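Local coordinates for protein putative pyridoxal phosphate-dependent transferase (Clostridium difficile, PDB 4DQ6) that binds pyridoxal-5'-phosphate and is a putative pyridoxal phosphate-dependent transferase of the class I and II aminotransferase family, at residues L34-W38 and M378-A382; Y326-F332 and G366-L372. One frame throughout, in Å; residues are numbered along the deposited sequence. Where two conformers were deposited one is given.

Interaction 1: residues L34-W38 and M378-A382; sequences LLPMW and MLEEA
Leu35 and Met37 meet one side of helix 376-390 with largely apolar side chains, a packing of the segment around strand 35-36 on the last helix of the chain in the class I and II aminotransferase fold. Ala382 lies in the middle. Its CB is touched by Leu35 CD2 at 3.6 Å, in the leucine conformer given, and by Met37 CE at 3.7 Å; Leu35 and Ala382 are also the residues whose backbones come nearest, their CA atoms 6.8 Å apart. Met37 folds back on itself, bent at chi2 (-70°) and chi3 (-76°), which carries its CE past Ala382 to Leu379 CD1, 4.0 Å away; the two side chains cross at about a right angle. Met378 runs the other way: with CG trans to the backbone N (chi1 174°) and the chain extended beyond it, it slides past Met37 in the opposite direction until its CE rests 3.7 Å from Met37 SD.

Backbone hydrogen bonds of Leu35 to Lys351 and Ala353, and of Met37 to Ala353 and Asn371, hold the segment that presents these side chains. On the helix side, Leu379 also packs on Asn302 and Phe305 of helix 289-313, while Met378 reaches Trp22. Pro36 O is buried here without a hydrogen-bonding partner, and Met378 CE approaches it to 3.2 Å.

Interaction 2: residues Y326-F332 and G366-L372; sequences YLLWVDF and GYQRINL
Tyr367 lies between Trp329 and Asp331, where its CG, opposite the carbonyl carbon (chi1 -82°), sets the ring. CB sits over the six-membered ring of Trp329, 3.5 Å from its centroid and 14° off the normal, a CH-pi contact. Beyond it CG faces Trp329 CE2 and CZ2, and CD2 stands 3.2 Å from Trp329 NE1, where the tyrosine ring and the indole five-membered ring form an offset stack with planes only 7° apart. The opposite face of the tyrosine, toward CE2 and CZ, receives Asp331 CB at 3.9 Å from the ring centroid. The tip, OH, is hydrogen-bonded to Lys145 NZ, while Trp329 NE1 bonds to Tyr151 OH.

This aromatic pair sits on the antiparallel pairing of strands 327-331 and 367-371, the centre of a small sheet in the aminotransferase-type fold. Hydrogen-bonded pairs Leu328-Ile370 and Val330-Gln368 alternate with non-hydrogen-bonded ones; Val330 N bonds to Gln368 O at 2.9 Å.

Arg369, on the same face as Tyr367, lays its guanidinium against Leu327, whose CD1 lies over one face, 3.7 Å from Arg369 NH1. That nitrogen bonds to Asn175 OD1 of the pyridoxal-5'-phosphate pocket. On the face carrying Leu328, Val330, Gln368 and Ile370, Val330 CG2 meets Ile370 CD1; just past the strand, Phe332 CE1 touches Gln368 CG at 3.7 Å.

In the fold
From the N terminus, the chain passes helices 20-23 and 25-29 and enters strand 35-36, then runs through the large mixed sheet and the long helix 289-313 before reaching strand 327-331. Segment 366-372 returns beside 326-332 after 33 intervening residues, closing the shorter loop of interaction 2. Helix 376-390 follows almost at once and comes back to 34-38, so interaction 1 closes a loop of 339 residues with interaction 2 nested inside it. Their centres are about 12 Å apart, and the two join directly: Trp38 O probably accepts a hydrogen bond from Arg369 NH2, and Leu379 packs on Leu372. Together they tie the N-terminal strand to the C-terminal sheet and helix.

Interaction 1: residues L34-W38 and M378-A382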
loop_
_atom_site.group_PDB
_atom_site.type_symbol
_atom_site.label_atom_id
_atom_site.label_comp_id
_atom_site.label_asym_id
_atom_site.label_seq_id
_atom_site.Cartn_x
_atom_site.Cartn_y
_atom_site.Cartn_z
ATOM N N LEU A 34 -21.544 -19.284 7.089
ATOM C CA LEU A 34 -21.179 -20.228 6.056
ATOM C C LEU A 34 -19.768 -20.774 6.299
ATOM O O LEU A 34 -18.960 -20.126 6.903
ATOM C CB LEU A 34 -21.216 -19.535 4.695
ATOM C CG LEU A 34 -22.540 -18.889 4.343
ATOM C CD1 LEU A 34 -22.268 -18.073 3.089
ATOM C CD2 LEU A 34 -23.612 -19.928 4.122
ATOM N N LEU A 35 -19.486 -21.967 5.775
ATOM C CA LEU A 35 -18.140 -22.535 5.779
ATOM C C LEU A 35 -17.429 -21.909 4.559
ATOM O O LEU A 35 -17.857 -22.129 3.446
ATOM C CB LEU A 35 -18.182 -24.061 5.625
ATOM C CG LEU A 35 -16.871 -24.876 5.755
ATOM C CD1 LEU A 35 -17.139 -26.309 6.212
ATOM C CD2 LEU A 35 -16.119 -24.939 4.446
ATOM N N PRO A 36 -16.342 -21.173 4.781
ATOM C CA PRO A 36 -15.752 -20.418 3.655
ATOM C C PRO A 36 -14.735 -21.222 2.852
ATOM O O PRO A 36 -13.739 -21.708 3.383
ATOM C CB PRO A 36 -15.076 -19.243 4.376
ATOM C CG PRO A 36 -14.673 -19.835 5.664
ATOM C CD PRO A 36 -15.761 -20.770 6.072
ATOM N N MET A 37 -14.950 -21.315 1.546
ATOM C CA MET A 37 -14.013 -21.968 0.655
ATOM C C MET A 37 -13.824 -21.128 -0.597
ATOM O O MET A 37 -13.664 -21.684 -1.716
ATOM C CB MET A 37 -14.551 -23.347 0.241
ATOM C CG MET A 37 -14.891 -24.276 1.394
ATOM S SD MET A 37 -13.481 -24.903 2.325
ATOM C CE MET A 37 -12.830 -26.169 1.212
ATOM N N TRP A 38 -13.844 -19.828 -0.411
ATOM C CA TRP A 38 -13.993 -18.927 -1.561
ATOM C C TRP A 38 -12.703 -18.174 -1.785
ATOM O O TRP A 38 -11.824 -18.631 -2.545
ATOM C CB TRP A 38 -15.277 -18.069 -1.402
ATOM C CG TRP A 38 -15.322 -17.149 -0.182
ATOM C CD1 TRP A 38 -15.313 -17.498 1.180
ATOM C CD2 TRP A 38 -15.451 -15.695 -0.195
ATOM N NE1 TRP A 38 -15.369 -16.387 1.964
ATOM C CE2 TRP A 38 -15.478 -15.273 1.197
ATOM C CE3 TRP A 38 -15.515 -14.716 -1.198
ATOM C CZ2 TRP A 38 -15.575 -13.949 1.568
ATOM C CZ3 TRP A 38 -15.597 -13.377 -0.813
ATOM C CH2 TRP A 38 -15.659 -12.997 0.548
ATOM N N MET A 378 -11.552 -29.704 7.404
ATOM C CA MET A 378 -12.400 -28.621 6.911
ATOM C C MET A 378 -12.846 -28.899 5.467
ATOM O O MET A 378 -13.980 -28.677 5.095
ATOM C CB MET A 378 -11.627 -27.307 6.951
ATOM C CG MET A 378 -12.349 -26.141 6.337
ATOM S SD MET A 378 -11.535 -24.587 6.769
ATOM C CE MET A 378 -12.357 -23.485 5.591
ATOM N N LEU A 379 -11.935 -29.436 4.682
ATOM C CA LEU A 379 -12.247 -29.848 3.311
ATOM C C LEU A 379 -13.325 -30.919 3.267
ATOM O O LEU A 379 -14.305 -30.830 2.534
ATOM C CB LEU A 379 -10.977 -30.321 2.608
ATOM C CG LEU A 379 -11.173 -30.858 1.182
ATOM C CD1 LEU A 379 -11.939 -29.925 0.185
ATOM C CD2 LEU A 379 -9.822 -31.256 0.568
ATOM N N GLU A 380 -13.175 -31.924 4.123
ATOM C CA GLU A 380 -14.231 -32.969 4.257
ATOM C C GLU A 380 -15.590 -32.353 4.587
ATOM O O GLU A 380 -16.613 -32.684 4.005
ATOM C CB GLU A 380 -13.893 -34.116 5.232
ATOM C CG GLU A 380 -15.197 -34.859 5.576
ATOM C CD GLU A 380 -15.073 -36.030 6.529
ATOM O OE1 GLU A 380 -14.709 -35.866 7.716
ATOM O OE2 GLU A 380 -15.433 -37.129 6.069
ATOM N N GLU A 381 -15.611 -31.457 5.572
ATOM C CA GLU A 381 -16.832 -30.803 5.943
ATOM C C GLU A 381 -17.428 -30.024 4.795
ATOM O O GLU A 381 -18.635 -30.032 4.606
ATOM C CB GLU A 381 -16.593 -29.920 7.207
ATOM C CG GLU A 381 -17.818 -29.499 7.941
ATOM C CD GLU A 381 -17.511 -28.399 8.929
ATOM O OE1 GLU A 381 -16.566 -28.601 9.731
ATOM O OE2 GLU A 381 -18.198 -27.346 8.910
ATOM N N ALA A 382 -16.568 -29.376 4.037
ATOM C CA ALA A 382 -17.054 -28.608 2.890
ATOM C C ALA A 382 -17.687 -29.508 1.838
ATOM O O ALA A 382 -18.754 -29.227 1.360
ATOM C CB ALA A 382 -15.933 -27.816 2.267
#

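Interaction 2: residues Y326-F332 and G366-L372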
loop_
_atom_site.group_PDB
_atom_site.type_symbol
_atom_site.label_atom_id
_atom_site.label_comp_id
_atom_site.label_asym_id
_atom_site.label_seq_id
_atom_site.Cartn_x
_atom_site.Cartn_y
_atom_site.Cartn_z
ATOM N N TYR A 326 -4.128 -23.773 -5.807
ATOM C CA TYR A 326 -4.854 -24.597 -4.844
ATOM C C TYR A 326 -6.340 -24.549 -4.956
ATOM O O TYR A 326 -7.108 -24.830 -4.009
ATOM C CB TYR A 326 -4.402 -24.269 -3.427
ATOM C CG TYR A 326 -4.415 -22.815 -2.983
ATOM C CD1 TYR A 326 -5.601 -22.160 -2.743
ATOM C CD2 TYR A 326 -3.230 -22.136 -2.719
ATOM C CE1 TYR A 326 -5.601 -20.862 -2.257
ATOM C CE2 TYR A 326 -3.230 -20.830 -2.239
ATOM C CZ TYR A 326 -4.441 -20.224 -1.964
ATOM O OH TYR A 326 -4.519 -18.987 -1.412
ATOM N N LEU A 327 -6.805 -24.220 -6.154
ATOM C CA LEU A 327 -8.180 -23.894 -6.441
ATOM C C LEU A 327 -8.748 -24.977 -7.349
ATOM O O LEU A 327 -8.124 -25.294 -8.373
ATOM C CB LEU A 327 -8.268 -22.498 -7.105
ATOM C CG LEU A 327 -7.672 -21.367 -6.238
ATOM C CD1 LEU A 327 -7.496 -20.083 -7.103
ATOM C CD2 LEU A 327 -8.448 -21.059 -4.967
ATOM N N LEU A 328 -9.907 -25.493 -7.005
ATOM C CA LEU A 328 -10.546 -26.578 -7.718
ATOM C C LEU A 328 -11.746 -26.015 -8.496
ATOM O O LEU A 328 -12.527 -25.222 -7.963
ATOM C CB LEU A 328 -11.066 -27.635 -6.705
ATOM C CG LEU A 328 -11.384 -29.016 -7.280
ATOM C CD1 LEU A 328 -10.141 -29.770 -7.760
ATOM C CD2 LEU A 328 -12.112 -29.834 -6.176
ATOM N N TRP A 329 -11.875 -26.395 -9.765
ATOM C CA TRP A 329 -12.864 -25.867 -10.677
ATOM C C TRP A 329 -13.829 -26.956 -11.010
ATOM O O TRP A 329 -13.475 -27.915 -11.724
ATOM C CB TRP A 329 -12.131 -25.368 -11.896
ATOM C CG TRP A 329 -12.910 -24.639 -12.997
ATOM C CD1 TRP A 329 -12.976 -24.942 -14.388
ATOM C CD2 TRP A 329 -13.621 -23.381 -12.871
ATOM N NE1 TRP A 329 -13.665 -24.023 -14.979
ATOM C CE2 TRP A 329 -14.087 -23.054 -14.172
ATOM C CE3 TRP A 329 -13.972 -22.555 -11.808
ATOM C CZ2 TRP A 329 -14.844 -21.909 -14.417
ATOM C CZ3 TRP A 329 -14.675 -21.399 -12.036
ATOM C CH2 TRP A 329 -15.146 -21.094 -13.341
ATOM N N VAL A 330 -15.048 -26.858 -10.452
ATOM C CA VAL A 330 -15.983 -27.974 -10.486
ATOM C C VAL A 330 -17.243 -27.584 -11.265
ATOM O O VAL A 330 -17.826 -26.549 -11.016
ATOM C CB VAL A 330 -16.397 -28.387 -9.049
ATOM C CG1 VAL A 330 -17.397 -29.533 -9.069
ATOM C CG2 VAL A 330 -15.181 -28.721 -8.193
ATOM N N ASP A 331 -17.597 -28.411 -12.252
ATOM C CA ASP A 331 -18.739 -28.197 -13.100
ATOM C C ASP A 331 -19.979 -28.854 -12.467
ATOM O O ASP A 331 -20.014 -30.062 -12.287
ATOM C CB ASP A 331 -18.418 -28.824 -14.445
ATOM C CG ASP A 331 -19.521 -28.672 -15.450
ATOM O OD1 ASP A 331 -20.501 -27.948 -15.207
ATOM O OD2 ASP A 331 -19.384 -29.335 -16.501
ATOM N N PHE A 332 -20.956 -28.009 -12.153
ATOM C CA PHE A 332 -22.256 -28.410 -11.599
ATOM C C PHE A 332 -23.385 -28.406 -12.619
ATOM O O PHE A 332 -24.546 -28.564 -12.275
ATOM C CB PHE A 332 -22.662 -27.434 -10.496
ATOM C CG PHE A 332 -21.882 -27.546 -9.228
ATOM C CD1 PHE A 332 -20.576 -27.171 -9.147
ATOM C CD2 PHE A 332 -22.530 -27.973 -8.053
ATOM C CE1 PHE A 332 -19.889 -27.262 -7.949
ATOM C CE2 PHE A 332 -21.872 -28.065 -6.857
ATOM C CZ PHE A 332 -20.519 -27.678 -6.794
ATOM N N GLY A 366 -22.174 -22.360 -14.658
ATOM C CA GLY A 366 -22.317 -23.744 -14.285
ATOM C C GLY A 366 -21.185 -24.252 -13.393
ATOM O O GLY A 366 -21.314 -25.339 -12.826
ATOM N N TYR A 367 -20.111 -23.478 -13.230
ATOM C CA TYR A 367 -18.973 -23.884 -12.413
ATOM C C TYR A 367 -19.002 -23.196 -11.050
ATOM O O TYR A 367 -19.642 -22.181 -10.879
ATOM C CB TYR A 367 -17.670 -23.473 -13.117
ATOM C CG TYR A 367 -17.240 -24.449 -14.166
ATOM C CD1 TYR A 367 -17.670 -24.315 -15.468
ATOM C CD2 TYR A 367 -16.332 -25.473 -13.873
ATOM C CE1 TYR A 367 -17.266 -25.222 -16.438
ATOM C CE2 TYR A 367 -15.930 -26.376 -14.858
ATOM C CZ TYR A 367 -16.375 -26.221 -16.104
ATOM O OH TYR A 367 -15.879 -27.127 -17.052
ATOM N N GLN A 368 -18.271 -23.783 -10.102
ATOM C CA GLN A 368 -17.902 -23.141 -8.844
ATOM C C GLN A 368 -16.438 -23.436 -8.584
ATOM O O GLN A 368 -15.950 -24.521 -8.900
ATOM C CB GLN A 368 -18.697 -23.713 -7.649
ATOM C CG GLN A 368 -20.198 -23.621 -7.830
ATOM C CD GLN A 368 -20.772 -22.247 -7.490
ATOM O OE1 GLN A 368 -20.312 -21.627 -6.516
ATOM N NE2 GLN A 368 -21.831 -21.818 -8.214
ATOM N N ARG A 369 -15.764 -22.466 -7.997
ATOM C CA ARG A 369 -14.381 -22.594 -7.534
ATOM C C ARG A 369 -14.254 -22.792 -6.020
ATOM O O ARG A 369 -14.829 -22.054 -5.230
ATOM C CB ARG A 369 -13.576 -21.375 -7.981
ATOM C CG ARG A 369 -12.091 -21.586 -8.027
ATOM C CD ARG A 369 -11.316 -20.280 -8.036
ATOM N NE ARG A 369 -11.417 -19.520 -6.779
ATOM C CZ ARG A 369 -10.903 -18.327 -6.605
ATOM N NH1 ARG A 369 -10.269 -17.689 -7.623
ATOM N NH2 ARG A 369 -11.002 -17.726 -5.431
ATOM N N ILE A 370 -13.493 -23.832 -5.699
ATOM C CA ILE A 370 -13.327 -24.305 -4.334
ATOM C C ILE A 370 -11.852 -24.199 -3.902
ATOM O O ILE A 370 -10.963 -24.724 -4.560
ATOM C CB ILE A 370 -13.799 -25.742 -4.145
ATOM C CG1 ILE A 370 -15.175 -25.971 -4.800
ATOM C CG2 ILE A 370 -13.887 -26.050 -2.662
ATOM C CD1 ILE A 370 -15.703 -27.384 -4.766
ATOM N N ASN A 371 -11.639 -23.500 -2.785
ATOM C CA ASN A 371 -10.339 -23.336 -2.174
ATOM C C ASN A 371 -9.913 -24.512 -1.306
ATOM O O ASN A 371 -10.538 -24.732 -0.277
ATOM C CB ASN A 371 -10.299 -22.019 -1.401
ATOM C CG ASN A 371 -8.957 -21.715 -0.779
ATOM O OD1 ASN A 371 -8.108 -22.594 -0.578
ATOM N ND2 ASN A 371 -8.811 -20.473 -0.328
ATOM N N LEU A 372 -8.880 -25.255 -1.723
ATOM C CA LEU A 372 -8.430 -26.465 -1.011
ATOM C C LEU A 372 -7.259 -26.277 -0.103
ATOM O O LEU A 372 -6.695 -27.279 0.409
ATOM C CB LEU A 372 -8.182 -27.587 -2.043
ATOM C CG LEU A 372 -9.353 -28.560 -2.232
ATOM C CD1 LEU A 372 -10.650 -27.823 -2.572
ATOM C CD2 LEU A 372 -8.990 -29.638 -3.267
#